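Local coordinates for protein ureidoglycolate hydrolase (PDB 4PXE) that hydrolyses (S)-ureidoglycolate to glyoxylate, ammonium and carbon dioxide with manganese ions, in the last step of purine breakdown in plants, at residues 13-18 with 412-417; 41-46 with 172-177; 135-140 with 144-149; 359-364 with 420-425. One frame throughout, in Å; residues are numbered along the deposited sequence.

Overall arrangement
From the N terminus, residues 13-18 pack on 412-417 of the C-terminal helix, so contact 1 closes a loop that takes in most of the chain. Contact 2, between 41-46 and 172-177, is nested within it. Contact 3 lies inside contact 2 in turn and brings 135-140 against 144-149 beside the manganese site; the two touch, with Leu42 and Phe174 meeting residues of contact 3. Contact 4, 359-364 with 420-425, opens after both have closed and crosses contact 1. Contacts 1 and 4 share helix 410-429 and meet where Leu13 packs on Leu422, whereas contacts 2 and 4 sit on opposite sides of the chain's centre, about 37 Å apart between centres.

Contact 1 (13-18 with 412-417); sequences LSVDAP and DMANGV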
loop_
_atom_site.group_PDB
_atom_site.type_symbol
_atom_site.label_atom_id
_atom_site.label_comp_id
_atom_site.label_asym_id
_atom_site.label_seq_id
_atom_site.Cartn_x
_atom_site.Cartn_y
_atom_site.Cartn_z
ATOM N N LEU A 13 -13.364 3.096 48.481
ATOM C CA LEU A 13 -13.102 3.398 47.080
ATOM C C LEU A 13 -14.332 3.096 46.231
ATOM O O LEU A 13 -14.834 1.972 46.235
ATOM C CB LEU A 13 -11.901 2.590 46.575
ATOM C CG LEU A 13 -10.575 2.773 47.316
ATOM C CD1 LEU A 13 -9.481 1.928 46.654
ATOM C CD2 LEU A 13 -10.162 4.240 47.384
ATOM N N SER A 14 -14.830 4.101 45.516
ATOM C CA SER A 14 -15.926 3.864 44.578
ATOM C C SER A 14 -15.672 4.572 43.257
ATOM O O SER A 14 -15.309 5.749 43.219
ATOM C CB SER A 14 -17.281 4.274 45.170
ATOM O OG SER A 14 -17.419 5.676 45.215
ATOM N N VAL A 15 -15.866 3.826 42.180
ATOM C CA VAL A 15 -15.579 4.275 40.825
ATOM C C VAL A 15 -16.880 4.611 40.126
ATOM O O VAL A 15 -17.888 3.936 40.330
ATOM C CB VAL A 15 -14.852 3.152 40.031
ATOM C CG1 VAL A 15 -14.668 3.524 38.564
ATOM C CG2 VAL A 15 -13.515 2.803 40.680
ATOM N N ASP A 16 -16.865 5.658 39.309
ATOM C CA ASP A 16 -17.999 5.950 38.448
ATOM C C ASP A 16 -17.827 5.092 37.198
ATOM O O ASP A 16 -17.282 5.550 36.195
ATOM C CB ASP A 16 -17.999 7.432 38.075
ATOM C CG ASP A 16 -19.212 7.838 37.252
ATOM O OD1 ASP A 16 -20.010 6.965 36.861
ATOM O OD2 ASP A 16 -19.356 9.049 36.984
ATOM N N ALA A 17 -18.280 3.840 37.264
ATOM C CA ALA A 17 -18.060 2.912 36.149
ATOM C C ALA A 17 -18.735 3.317 34.828
ATOM O O ALA A 17 -18.092 3.279 33.785
ATOM C CB ALA A 17 -18.407 1.471 36.547
ATOM N N PRO A 18 -20.023 3.720 34.855
ATOM C CA PRO A 18 -20.616 4.181 33.591
ATOM C C PRO A 18 -19.974 5.470 33.084
ATOM O O PRO A 18 -19.903 5.684 31.871
ATOM C CB PRO A 18 -22.077 4.458 33.961
ATOM C CG PRO A 18 -22.316 3.673 35.196
ATOM C CD PRO A 18 -21.025 3.618 35.931
ATOM N N ASP A 412 -14.723 -4.583 34.908
ATOM C CA ASP A 412 -13.308 -4.919 34.820
ATOM C C ASP A 412 -12.429 -3.688 34.930
ATOM O O ASP A 412 -11.420 -3.707 35.640
ATOM C CB ASP A 412 -13.021 -5.747 33.577
ATOM C CG ASP A 412 -13.401 -7.209 33.777
ATOM O OD1 ASP A 412 -13.409 -7.664 34.945
ATOM O OD2 ASP A 412 -13.688 -7.908 32.800
ATOM N N MET A 413 -12.818 -2.608 34.259
ATOM C CA MET A 413 -12.073 -1.363 34.352
ATOM C C MET A 413 -12.124 -0.784 35.760
ATOM O O MET A 413 -11.096 -0.356 36.289
ATOM C CB MET A 413 -12.579 -0.348 33.330
ATOM C CG MET A 413 -12.342 -0.783 31.890
ATOM S SD MET A 413 -12.748 0.503 30.676
ATOM C CE MET A 413 -14.540 0.557 30.824
ATOM N N ALA A 414 -13.312 -0.752 36.363
ATOM C CA ALA A 414 -13.457 -0.209 37.708
ATOM C C ALA A 414 -12.595 -0.969 38.708
ATOM O O ALA A 414 -11.986 -0.353 39.584
ATOM C CB ALA A 414 -14.921 -0.232 38.129
ATOM N N ASN A 415 -12.538 -2.295 38.593
ATOM C CA ASN A 415 -11.693 -3.082 39.504
ATOM C C ASN A 415 -10.211 -2.748 39.332
ATOM O O ASN A 415 -9.470 -2.610 40.317
ATOM C CB ASN A 415 -11.914 -4.583 39.308
ATOM C CG ASN A 415 -13.233 -5.041 39.864
ATOM O OD1 ASN A 415 -13.832 -4.363 40.690
ATOM N ND2 ASN A 415 -13.691 -6.205 39.419
ATOM N N GLY A 416 -9.777 -2.610 38.083
ATOM C CA GLY A 416 -8.423 -2.172 37.794
ATOM C C GLY A 416 -8.138 -0.799 38.373
ATOM O O GLY A 416 -7.073 -0.565 38.942
ATOM N N VAL A 417 -9.091 0.120 38.228
ATOM C CA VAL A 417 -8.957 1.461 38.789
ATOM C C VAL A 417 -8.843 1.419 40.315
ATOM O O VAL A 417 -8.028 2.141 40.901
ATOM C CB VAL A 417 -10.124 2.382 38.349
ATOM C CG1 VAL A 417 -10.134 3.683 39.154
ATOM C CG2 VAL A 417 -10.031 2.682 36.846
#
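Val15, in the turn that leads into helix 17-28, packs with Ala17 against Ala414 and Val417 of the C-terminal helix 410-429, so that the two ends of the chain are joined. The two branches of Val15 divide the work. CG1, anti to the backbone N (chi1 174°), lies on Ala414 CB at 3.8 Å. CG2 reaches further along the helix, meeting Val417 CG1 at 3.8 Å and passing Ala414 O at 3.7 Å. Ala17 CB completes the patch at 4.2 Å from Ala414 CB. Alanine suits position 414 because a single methyl lets the incoming turn approach to 5.8 Å between the CA atoms of Ala17 and Ala414. With an alanine in place of Val15, both methyls would go and a gap would probably open over Ala414 and Val417. The turn is also held by polar bonds: Glu113 accepts from Asp16 N, and Asp16, as N-cap of helix 17-28, accepts from Gly19 N. Val15 also touches Val117 of helix 105-120. No hydrogen bond joins the two segments, so their fit to each other rests on the packing of methyl groups.

Contact 2 (41-46 with 172-177); sequences VLYTDK and VSFIEA
Tyr43 packs its side chain against the first turn of helix 174-180, on Phe174 and Ala177, and this buried patch is the tight part of the contact. The tyrosine projects from a type II turn, residues 41 to 44, in which Tyr43 itself takes the positive phi (72°). Its CB lies 3.6 Å from Ala177 O, and CD2 is 3.8 Å from Ala177 CB, a methyl small enough to let the ring settle close to the helix backbone. Further out, Phe174 CE1 comes in at the edge of the tyrosine ring, near its plane, 3.6 Å from CE2. Phe174 holds CG anti to its backbone N (chi1 173°), which helps to carry the ring toward Tyr43 although its CB does not point there. The two rings lie oblique to each other, planes 55° apart. One face of Tyr43 is covered by Leu42 CD1, 3.4 Å above its centre. The hydroxyl passes Phe174 CZ at 3.5 Å, but its hydrogen bond is to Val70 O, which satisfies this polar end inside the protein. The outer side is polar and looser. There Asp45 and Lys46 form a salt bridge (OD2 to NZ 3.1 Å), which Lys46 extends to Asp32, while Ser173 caps its helix by accepting from Glu176 N at 3.0 Å through OG. These groups stand clear of the opposite segment. Around the core, Arg51 of helix 45-60 touches Tyr43, while Leu162 of helix 156-164 and Leu147, at the start of helix 147-152, meet Phe174.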
loop_
_atom_site.group_PDB
_atom_site.type_symbol
_atom_site.label_atom_id
_atom_site.label_comp_id
_atom_site.label_asym_id
_atom_site.label_seq_id
_atom_site.Cartn_x
_atom_site.Cartn_y
_atom_site.Cartn_z
ATOM N N VAL A 41 -3.208 8.504 15.120
ATOM C CA VAL A 41 -1.770 8.494 14.952
ATOM C C VAL A 41 -1.111 9.745 15.516
ATOM O O VAL A 41 -1.649 10.855 15.408
ATOM C CB VAL A 41 -1.434 8.328 13.449
ATOM C CG1 VAL A 41 0.064 8.318 13.227
ATOM C CG2 VAL A 41 -2.065 7.045 12.925
ATOM N N LEU A 42 0.044 9.529 16.147
ATOM C CA LEU A 42 0.897 10.576 16.698
ATOM C C LEU A 42 0.937 11.854 15.862
ATOM O O LEU A 42 1.253 11.807 14.675
ATOM C CB LEU A 42 2.320 10.026 16.864
ATOM C CG LEU A 42 3.438 10.987 17.263
ATOM C CD1 LEU A 42 3.117 11.642 18.599
ATOM C CD2 LEU A 42 4.746 10.242 17.339
ATOM N N TYR A 43 0.592 12.968 16.516
ATOM C CA TYR A 43 0.677 14.344 15.994
ATOM C C TYR A 43 -0.342 14.729 14.915
ATOM O O TYR A 43 -0.306 15.850 14.410
ATOM C CB TYR A 43 2.099 14.701 15.522
ATOM C CG TYR A 43 3.192 14.688 16.575
ATOM C CD1 TYR A 43 2.949 15.086 17.889
ATOM C CD2 TYR A 43 4.483 14.300 16.240
ATOM C CE1 TYR A 43 3.971 15.079 18.835
ATOM C CE2 TYR A 43 5.503 14.287 17.165
ATOM C CZ TYR A 43 5.252 14.684 18.467
ATOM O OH TYR A 43 6.289 14.656 19.377
ATOM N N THR A 44 -1.243 13.822 14.547
ATOM C CA THR A 44 -2.327 14.186 13.648
ATOM C C THR A 44 -3.385 15.008 14.375
ATOM O O THR A 44 -3.353 15.146 15.600
ATOM C CB THR A 44 -3.006 12.952 13.052
ATOM O OG1 THR A 44 -3.578 12.179 14.118
ATOM C CG2 THR A 44 -1.992 12.097 12.277
ATOM N N ASP A 45 -4.335 15.542 13.612
ATOM C CA ASP A 45 -5.432 16.317 14.185
ATOM C C ASP A 45 -6.245 15.528 15.223
ATOM O O ASP A 45 -6.608 16.069 16.271
ATOM C CB ASP A 45 -6.333 16.912 13.090
ATOM C CG ASP A 45 -7.060 15.858 12.277
ATOM O OD1 ASP A 45 -6.553 14.722 12.154
ATOM O OD2 ASP A 45 -8.149 16.175 11.748
ATOM N N LYS A 46 -6.507 14.253 14.942
ATOM C CA LYS A 46 -7.223 13.402 15.897
ATOM C C LYS A 46 -6.438 13.233 17.199
ATOM O O LYS A 46 -7.023 13.243 18.284
ATOM C CB LYS A 46 -7.532 12.030 15.282
ATOM C CG LYS A 46 -8.306 12.079 13.962
ATOM C CD LYS A 46 -9.551 12.944 14.085
ATOM C CE LYS A 46 -10.381 12.911 12.802
ATOM N NZ LYS A 46 -9.613 13.406 11.633
ATOM N N VAL A 172 7.449 13.169 5.940
ATOM C CA VAL A 172 7.349 14.272 6.891
ATOM C C VAL A 172 8.284 13.997 8.065
ATOM O O VAL A 172 8.250 12.913 8.650
ATOM C CB VAL A 172 5.905 14.448 7.404
ATOM C CG1 VAL A 172 5.826 15.613 8.386
ATOM C CG2 VAL A 172 4.945 14.647 6.233
ATOM N N SER A 173 9.135 14.962 8.408
ATOM C CA SER A 173 10.114 14.743 9.461
ATOM C C SER A 173 9.428 14.722 10.821
ATOM O O SER A 173 8.318 15.240 10.970
ATOM C CB SER A 173 11.213 15.813 9.445
ATOM O OG SER A 173 10.715 17.072 9.870
ATOM N N PHE A 174 10.091 14.117 11.799
ATOM C CA PHE A 174 9.600 14.139 13.172
ATOM C C PHE A 174 9.427 15.574 13.639
ATOM O O PHE A 174 8.417 15.917 14.248
ATOM C CB PHE A 174 10.543 13.390 14.109
ATOM C CG PHE A 174 10.170 13.515 15.561
ATOM C CD1 PHE A 174 9.146 12.744 16.093
ATOM C CD2 PHE A 174 10.823 14.419 16.387
ATOM C CE1 PHE A 174 8.789 12.861 17.418
ATOM C CE2 PHE A 174 10.473 14.543 17.716
ATOM C CZ PHE A 174 9.455 13.759 18.235
ATOM N N ILE A 175 10.410 16.417 13.332
ATOM C CA ILE A 175 10.366 17.811 13.751
ATOM C C ILE A 175 9.164 18.553 13.163
ATOM O O ILE A 175 8.467 19.273 13.878
ATOM C CB ILE A 175 11.669 18.547 13.388
ATOM C CG1 ILE A 175 12.839 17.954 14.168
ATOM C CG2 ILE A 175 11.549 20.034 13.680
ATOM C CD1 ILE A 175 12.559 17.777 15.635
ATOM N N GLU A 176 8.916 18.369 11.869
ATOM C CA GLU A 176 7.782 19.018 11.221
ATOM C C GLU A 176 6.461 18.521 11.801
ATOM O O GLU A 176 5.560 19.311 12.075
ATOM C CB GLU A 176 7.805 18.802 9.707
ATOM C CG GLU A 176 6.601 19.403 9.000
ATOM C CD GLU A 176 6.604 19.152 7.501
ATOM O OE1 GLU A 176 7.686 18.863 6.943
ATOM O OE2 GLU A 176 5.522 19.243 6.879
ATOM N N ALA A 177 6.349 17.208 11.982
ATOM C CA ALA A 177 5.140 16.628 12.560
ATOM C C ALA A 177 4.888 17.167 13.969
ATOM O O ALA A 177 3.776 17.584 14.289
ATOM C CB ALA A 177 5.241 15.108 12.580
#

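Contact 3 (135-140 with 144-149); sequences TSEEPT and ISCLGS. With MN (manganese (II) ion), chain D; GLV (glyoxylic acid), chain E.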
loop_
_atom_site.group_PDB
_atom_site.type_symbol
_atom_site.label_atom_id
_atom_site.label_comp_id
_atom_site.label_asym_id
_atom_site.label_seq_id
_atom_site.Cartn_x
_atom_site.Cartn_y
_atom_site.Cartn_z
ATOM N N THR A 135 3.580 10.431 24.957
ATOM C CA THR A 135 3.233 11.144 23.740
ATOM C C THR A 135 2.792 10.208 22.608
ATOM O O THR A 135 1.961 10.569 21.780
ATOM C CB THR A 135 4.378 12.087 23.283
ATOM O OG1 THR A 135 3.844 13.079 22.398
ATOM C CG2 THR A 135 5.519 11.320 22.612
ATOM N N SER A 136 3.351 9.001 22.599
ATOM C CA SER A 136 2.987 7.961 21.643
ATOM C C SER A 136 3.670 6.690 22.090
ATOM O O SER A 136 4.825 6.732 22.526
ATOM C CB SER A 136 3.464 8.331 20.236
ATOM O OG SER A 136 3.517 7.185 19.404
ATOM N N GLU A 137 2.974 5.560 21.983
ATOM C CA GLU A 137 3.573 4.272 22.300
ATOM C C GLU A 137 3.611 3.366 21.072
ATOM O O GLU A 137 4.441 2.457 20.985
ATOM C CB GLU A 137 2.804 3.604 23.450
ATOM C CG GLU A 137 3.402 2.294 23.938
ATOM C CD GLU A 137 2.834 1.072 23.253
ATOM O OE1 GLU A 137 1.836 1.181 22.498
ATOM O OE2 GLU A 137 3.410 -0.019 23.468
ATOM N N GLU A 138 2.697 3.590 20.131
ATOM C CA GLU A 138 2.612 2.733 18.946
ATOM C C GLU A 138 3.608 3.158 17.865
ATOM O O GLU A 138 3.897 4.345 17.726
ATOM C CB GLU A 138 1.184 2.712 18.400
ATOM C CG GLU A 138 0.160 2.227 19.420
ATOM C CD GLU A 138 0.126 0.736 19.568
ATOM O OE1 GLU A 138 1.044 0.017 19.115
ATOM O OE2 GLU A 138 -0.878 0.278 20.153
ATOM N N PRO A 139 4.146 2.188 17.101
ATOM C CA PRO A 139 5.205 2.488 16.121
ATOM C C PRO A 139 4.673 2.962 14.771
ATOM O O PRO A 139 5.451 3.085 13.823
ATOM C CB PRO A 139 5.900 1.134 15.951
ATOM C CG PRO A 139 4.801 0.141 16.148
ATOM C CD PRO A 139 3.957 0.734 17.274
ATOM N N THR A 140 3.375 3.230 14.681
ATOM C CA THR A 140 2.700 3.491 13.402
ATOM C C THR A 140 3.345 4.551 12.507
ATOM O O THR A 140 3.557 4.319 11.309
ATOM C CB THR A 140 1.235 3.907 13.644
ATOM O OG1 THR A 140 0.621 2.948 14.513
ATOM C CG2 THR A 140 0.449 3.972 12.327
ATOM N N ILE A 144 8.875 3.765 15.280
ATOM C CA ILE A 144 9.479 3.796 16.611
ATOM C C ILE A 144 8.401 3.580 17.675
ATOM O O ILE A 144 7.501 4.411 17.821
ATOM C CB ILE A 144 10.164 5.159 16.863
ATOM C CG1 ILE A 144 11.252 5.413 15.812
ATOM C CG2 ILE A 144 10.749 5.219 18.274
ATOM C CD1 ILE A 144 11.624 6.880 15.681
ATOM N N SER A 145 8.484 2.464 18.399
ATOM C CA SER A 145 7.549 2.214 19.499
ATOM C C SER A 145 8.016 2.989 20.723
ATOM O O SER A 145 9.190 3.360 20.820
ATOM C CB SER A 145 7.504 0.723 19.823
ATOM O OG SER A 145 8.772 0.279 20.290
ATOM N N CYS A 146 7.101 3.236 21.650
ATOM C CA CYS A 146 7.448 3.863 22.925
ATOM C C CYS A 146 8.307 5.104 22.753
ATOM O O CYS A 146 9.289 5.288 23.480
ATOM C CB CYS A 146 8.168 2.861 23.831
ATOM S SG CYS A 146 7.149 1.421 24.277
ATOM N N LEU A 147 7.939 5.949 21.797
ATOM C CA LEU A 147 8.782 7.103 21.474
ATOM C C LEU A 147 8.981 7.989 22.707
ATOM O O LEU A 147 10.104 8.389 23.024
ATOM C CB LEU A 147 8.182 7.887 20.306
ATOM C CG LEU A 147 9.054 8.992 19.701
ATOM C CD1 LEU A 147 8.768 9.137 18.207
ATOM C CD2 LEU A 147 8.832 10.318 20.421
ATOM N N GLY A 148 7.892 8.269 23.411
ATOM C CA GLY A 148 7.948 9.103 24.596
ATOM C C GLY A 148 8.759 8.501 25.726
ATOM O O GLY A 148 9.615 9.176 26.302
ATOM N N SER A 149 8.492 7.242 26.061
ATOM C CA SER A 149 9.144 6.623 27.207
ATOM C C SER A 149 10.603 6.242 26.934
ATOM O O SER A 149 11.418 6.225 27.862
ATOM C CB SER A 149 8.332 5.436 27.748
ATOM O OG SER A 149 8.105 4.468 26.734
HETATM MN MN MN D . -1.108 -1.569 21.247
HETATM C C1 GLV E . 2.233 -2.401 21.306
HETATM O O1 GLV E . 2.286 -2.109 22.659
HETATM C C2 GLV E . 2.581 -3.808 20.971
HETATM O O2 GLV E . 2.881 -4.610 21.914
HETATM O O3 GLV E . 2.570 -4.187 19.763
HETATM O O HOH W 1 5.944 6.460 24.927
HETATM O O HOH W 2 5.793 5.490 19.795
HETATM O O HOH W 3 -0.082 -0.563 22.836
HETATM O O HOH W 4 -0.793 -3.154 22.104
#
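Glu137 and Cys146 meet where the loop after strand 129-133 folds back on the start of helix 147-152, in the metal-binding domain of this M20-family amidohydrolase. Cys146 N donates an almost straight bond (174°) to Glu137 O, 2.9 Å away, approaching from above the carbonyl plane. Beside it Glu137 CG lies 3.9 Å from Cys146 SG, so the thiol flanks the glutamate's aliphatic part. The CB atoms of Glu137 and Glu138 both point away from segment 144-149, and each chain bends at chi2 to bring its carboxylate to the active site. Glu137 OE1 accepts from a water at 2.6 Å; that water also binds manganese and donates to O1 of glyoxylate, and Glu137 OE2 lies 2.5 Å from the same O1. Glu138 OE2 binds the manganese directly at 2.2 Å, alongside Asp103 and His402, while its OE1 accepts from Asn294 of the second subunit. With an alanine in place of Glu137, the metal-bound water would probably lose an acceptor that fixes its orientation, and Cys146 SG its CG neighbour. A second water donates to Ser136 OG and Ile144 O and accepts from Leu147 N, tying the loop to the helix start; Asp94 is the stronger partner of Ser136. Glycine suits position 148, for a CB would press on Thr135 N; as it is, Thr135 CG2 rests 3.8 Å from Gly148 CA.

Contact 4 (359-364 with 420-425); sequences AEAATE and LSLTLA
Ala361 presses its methyl into the angle between Leu422 and Thr423, with CB 3.4 Å from Thr423 OG1 and 3.9 Å from Leu422 CG. Leu422 owes its reach to both torsions: CG stands anti to the backbone N (chi1 -172°), and chi2 is 50°, which sends CD2 toward the other helix. That methyl, Leu422 CD2, ends 3.7 Å from Ala361 O and 3.9 Å from Glu364 OE1. Thr423 turns OG1 to the side anti to its carbonyl carbon, where the hydroxyl bonds to Val419 O one turn back in its own helix; a buried threonine thus meets its polar need locally and can still face an alanine methyl. The contact is a helix-helix packing within the metal-binding domain of the M20 fold, between helix 352-364 and the C-terminal helix 410-429, steeply inclined and running in broadly opposed directions. Their axes come within 8.8 Å, with directions 127° apart, and an alanine at the near point permits this closeness. At the exposed end Glu364 crosses Leu422 at about a right angle; its CB lies 4.1 Å from Leu422 CD2, and the chain, extended beyond CG, carries OE1 to the same methyl. A glutamate suits this border because CB and OE1 can flank the leucine while OE2 forms a salt bridge with Lys426 of helix 410-429. Leu422 is also packed by Leu9, Leu13 and Leu365, and Thr423 touches Leu205 of strand 201-209.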
loop_
_atom_site.group_PDB
_atom_site.type_symbol
_atom_site.label_atom_id
_atom_site.label_comp_id
_atom_site.label_asym_id
_atom_site.label_seq_id
_atom_site.Cartn_x
_atom_site.Cartn_y
_atom_site.Cartn_z
ATOM N N ALA A 359 -0.410 -6.914 44.724
ATOM C CA ALA A 359 -1.085 -8.121 45.182
ATOM C C ALA A 359 -1.833 -7.883 46.495
ATOM O O ALA A 359 -2.960 -8.355 46.670
ATOM C CB ALA A 359 -0.101 -9.269 45.315
ATOM N N GLU A 360 -1.212 -7.130 47.400
ATOM C CA GLU A 360 -1.854 -6.757 48.660
ATOM C C GLU A 360 -3.099 -5.926 48.415
ATOM O O GLU A 360 -4.131 -6.153 49.048
ATOM C CB GLU A 360 -0.878 -6.014 49.579
ATOM C CG GLU A 360 0.172 -6.938 50.180
ATOM C CD GLU A 360 1.330 -6.210 50.841
ATOM O OE1 GLU A 360 1.374 -4.958 50.824
ATOM O OE2 GLU A 360 2.212 -6.920 51.375
ATOM N N ALA A 361 -3.008 -4.966 47.497
ATOM C CA ALA A 361 -4.152 -4.119 47.180
ATOM C C ALA A 361 -5.313 -4.944 46.630
ATOM O O ALA A 361 -6.455 -4.780 47.067
ATOM C CB ALA A 361 -3.752 -3.020 46.209
ATOM N N ALA A 362 -5.030 -5.834 45.680
ATOM C CA ALA A 362 -6.072 -6.705 45.135
ATOM C C ALA A 362 -6.725 -7.562 46.226
ATOM O O ALA A 362 -7.948 -7.674 46.286
ATOM C CB ALA A 362 -5.512 -7.579 44.003
ATOM N N THR A 363 -5.911 -8.138 47.101
ATOM C CA THR A 363 -6.425 -8.920 48.221
ATOM C C THR A 363 -7.313 -8.088 49.162
ATOM O O THR A 363 -8.396 -8.533 49.555
ATOM C CB THR A 363 -5.270 -9.563 49.004
ATOM O OG1 THR A 363 -4.510 -10.400 48.121
ATOM C CG2 THR A 363 -5.806 -10.408 50.157
ATOM N N GLU A 364 -6.868 -6.882 49.503
ATOM C CA GLU A 364 -7.657 -6.001 50.374
ATOM C C GLU A 364 -8.995 -5.617 49.760
ATOM O O GLU A 364 -9.949 -5.304 50.474
ATOM C CB GLU A 364 -6.865 -4.742 50.733
ATOM C CG GLU A 364 -5.708 -5.029 51.665
ATOM C CD GLU A 364 -4.839 -3.819 51.922
ATOM O OE1 GLU A 364 -5.360 -2.683 51.853
ATOM O OE2 GLU A 364 -3.632 -4.010 52.193
ATOM N N LEU A 420 -5.408 0.208 41.175
ATOM C CA LEU A 420 -4.486 1.305 40.900
ATOM C C LEU A 420 -4.531 2.380 41.987
ATOM O O LEU A 420 -3.484 2.807 42.480
ATOM C CB LEU A 420 -4.775 1.915 39.534
ATOM C CG LEU A 420 -3.856 3.067 39.134
ATOM C CD1 LEU A 420 -2.396 2.624 39.100
ATOM C CD2 LEU A 420 -4.275 3.630 37.773
ATOM N N SER A 421 -5.738 2.801 42.365
ATOM C CA SER A 421 -5.915 3.793 43.424
ATOM C C SER A 421 -5.246 3.359 44.721
ATOM O O SER A 421 -4.515 4.128 45.362
ATOM C CB SER A 421 -7.401 4.011 43.694
ATOM O OG SER A 421 -8.060 4.592 42.582
ATOM N N LEU A 422 -5.515 2.123 45.120
ATOM C CA LEU A 422 -5.044 1.639 46.412
ATOM C C LEU A 422 -3.538 1.402 46.386
ATOM O O LEU A 422 -2.850 1.658 47.373
ATOM C CB LEU A 422 -5.807 0.366 46.799
ATOM C CG LEU A 422 -5.587 -0.170 48.212
ATOM C CD1 LEU A 422 -5.767 0.930 49.274
ATOM C CD2 LEU A 422 -6.545 -1.314 48.451
ATOM N N THR A 423 -3.015 0.929 45.260
ATOM C CA THR A 423 -1.571 0.736 45.133
ATOM C C THR A 423 -0.833 2.081 45.129
ATOM O O THR A 423 0.204 2.221 45.786
ATOM C CB THR A 423 -1.209 -0.073 43.858
ATOM O OG1 THR A 423 -1.926 -1.317 43.853
ATOM C CG2 THR A 423 0.283 -0.375 43.829
ATOM N N LEU A 424 -1.369 3.073 44.421
ATOM C CA LEU A 424 -0.808 4.430 44.435
ATOM C C LEU A 424 -0.763 4.968 45.859
ATOM O O LEU A 424 0.233 5.570 46.268
ATOM C CB LEU A 424 -1.654 5.375 43.578
ATOM C CG LEU A 424 -1.541 5.241 42.060
ATOM C CD1 LEU A 424 -2.622 6.078 41.401
ATOM C CD2 LEU A 424 -0.157 5.657 41.568
ATOM N N ALA A 425 -1.861 4.779 46.581
ATOM C CA ALA A 425 -1.998 5.280 47.946
ATOM C C ALA A 425 -0.959 4.631 48.847
ATOM O O ALA A 425 -0.279 5.319 49.625
ATOM C CB ALA A 425 -3.401 4.996 48.464
#